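Local coordinates for L-lysine 6-monooxygenase involved in desferrioxamine biosynthesis (Erwinia amylovora CFBP1430, PDB 5O8R) that hydroxylates cadaverine as an FAD- and NADPH-dependent N-monooxygenase of the desferrioxamine siderophore pathway, at the interface of chains A and B. Numbering follows the deposited sequence. Chains: chain A/B, L-lysine 6-monooxygenase involved in desferrioxamine biosynthesis.

The interface of chains A and B. Residues chain A 86, 99, 101-102, 105; chain B 291-292.
B:Leu291 presses its branched tip against the N-terminal part of helix 100-113 of chain A, where A:Lys101, A:Glu102 and A:Gln105 line up to receive it. Its two methyl groups divide the work. B:Leu291 CD2 lies 3.6 Å from A:Glu102 CD, at the carboxylate end, with the two side chains at about a right angle, while B:Leu291 CD1 lies 4.1 Å from A:Met99 CG. Leucine suits the place because its fork can touch both at once, and methionine's unbranched, flexible chain offers an apolar surface to the methyl. From the other flank the aliphatic part of A:Lys101 runs past in the opposite direction, CD lying 3.8 Å from B:Leu291 CB, so the lysine gives apolar cover before its amine is used.

A:Lys101 NZ forms a salt bridge and hydrogen bond with B:Asp292 OD1 at 2.9 Å, on the syn lone pair, the side facing the other carboxylate oxygen. The lysine chain starts with CG directed away from the backbone N (chi1 153°) and bends at chi3 and chi4, which carries the charge beyond the leucine to the aspartate. Aspartate's short carboxylate, next in sequence to the leucine, supplies the anion this amine meets. One helical turn on, A:Gln105 NE2 donates to the backbone O of B:Leu291 at 3.0 Å. The bond is bent, 136° at the hydrogen, and the donor stands 22° from the carbonyl plane. Glutamine's two-methylene stem reaches from the helix to the carbonyl, and its uncharged N-H suits a backbone acceptor.

Behind this shell, A:Lys86 points its amine at A:Glu102; the modelled separation is too short to be trusted, so the pairing is doubtful, though a lysine here might offset the acid's charge. This patch has a symmetry twin with the chains exchanged. An apolar peg flanked by polar clasps, it probably helps join two monooxygenase subunits, although the structure alone does not show that this pairing is the biological one.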
loop_
_atom_site.group_PDB
_atom_site.type_symbol
_atom_site.label_atom_id
_atom_site.label_comp_id
_atom_site.label_asym_id
_atom_site.label_seq_id
_atom_site.Cartn_x
_atom_site.Cartn_y
_atom_site.Cartn_z
ATOM N N LYS A 86 -12.419 16.564 -17.240
ATOM C CA LYS A 86 -11.275 16.007 -16.537
ATOM C C LYS A 86 -11.350 14.572 -16.027
ATOM O O LYS A 86 -10.598 14.193 -15.148
ATOM C CB LYS A 86 -11.017 16.897 -15.351
ATOM C CG LYS A 86 -12.186 17.013 -14.409
ATOM C CD LYS A 86 -11.791 16.890 -12.955
ATOM C CE LYS A 86 -10.820 17.919 -12.429
ATOM N NZ LYS A 86 -10.523 17.514 -11.026
ATOM N N MET A 99 -10.919 14.889 -2.620
ATOM C CA MET A 99 -10.438 15.973 -1.798
ATOM C C MET A 99 -11.693 16.699 -1.380
ATOM O O MET A 99 -12.557 16.898 -2.207
ATOM C CB MET A 99 -9.497 16.902 -2.581
ATOM C CG MET A 99 -8.293 16.229 -3.202
ATOM S SD MET A 99 -7.299 15.427 -1.938
ATOM C CE MET A 99 -6.710 16.893 -1.113
ATOM N N LYS A 101 -12.198 19.714 -1.066
ATOM C CA LYS A 101 -12.524 20.839 -1.910
ATOM C C LYS A 101 -13.233 20.401 -3.172
ATOM O O LYS A 101 -14.007 21.171 -3.751
ATOM C CB LYS A 101 -11.294 21.687 -2.217
ATOM C CG LYS A 101 -11.329 22.462 -3.526
ATOM C CD LYS A 101 -10.168 23.442 -3.673
ATOM C CE LYS A 101 -10.287 24.665 -2.772
ATOM N NZ LYS A 101 -8.931 25.013 -2.259
ATOM N N GLU A 102 -12.957 19.202 -3.654
ATOM C CA GLU A 102 -13.578 18.816 -4.905
ATOM C C GLU A 102 -14.980 18.352 -4.579
ATOM O O GLU A 102 -15.903 18.633 -5.322
ATOM C CB GLU A 102 -12.779 17.786 -5.649
ATOM C CG GLU A 102 -13.186 17.610 -7.099
ATOM C CD GLU A 102 -12.154 16.784 -7.859
ATOM O OE1 GLU A 102 -11.690 15.808 -7.282
ATOM O OE2 GLU A 102 -11.748 17.136 -8.999
ATOM N N GLN A 105 -16.850 21.423 -4.800
ATOM C CA GLN A 105 -17.175 21.922 -6.125
ATOM C C GLN A 105 -18.227 21.075 -6.847
ATOM O O GLN A 105 -19.146 21.605 -7.479
ATOM C CB GLN A 105 -15.948 21.944 -6.996
ATOM C CG GLN A 105 -14.993 23.053 -6.629
ATOM C CD GLN A 105 -13.588 22.679 -6.844
ATOM O OE1 GLN A 105 -13.291 21.536 -7.266
ATOM N NE2 GLN A 105 -12.699 23.598 -6.534
ATOM N N LEU B 291 -7.201 22.143 -8.583
ATOM C CA LEU B 291 -8.561 22.424 -8.093
ATOM C C LEU B 291 -8.861 23.908 -7.896
ATOM O O LEU B 291 -10.016 24.238 -7.778
ATOM C CB LEU B 291 -8.832 21.721 -6.784
ATOM C CG LEU B 291 -8.787 20.217 -6.892
ATOM C CD1 LEU B 291 -8.499 19.587 -5.546
ATOM C CD2 LEU B 291 -10.103 19.732 -7.437
ATOM N N ASP B 292 -7.842 24.775 -7.822
ATOM C CA ASP B 292 -8.040 26.235 -7.684
ATOM C C ASP B 292 -7.903 27.022 -8.968
ATOM O O ASP B 292 -8.168 28.191 -8.973
ATOM C CB ASP B 292 -7.090 26.832 -6.627
ATOM C CG ASP B 292 -7.418 26.363 -5.199
ATOM O OD1 ASP B 292 -8.608 26.060 -4.902
ATOM O OD2 ASP B 292 -6.487 26.280 -4.360
#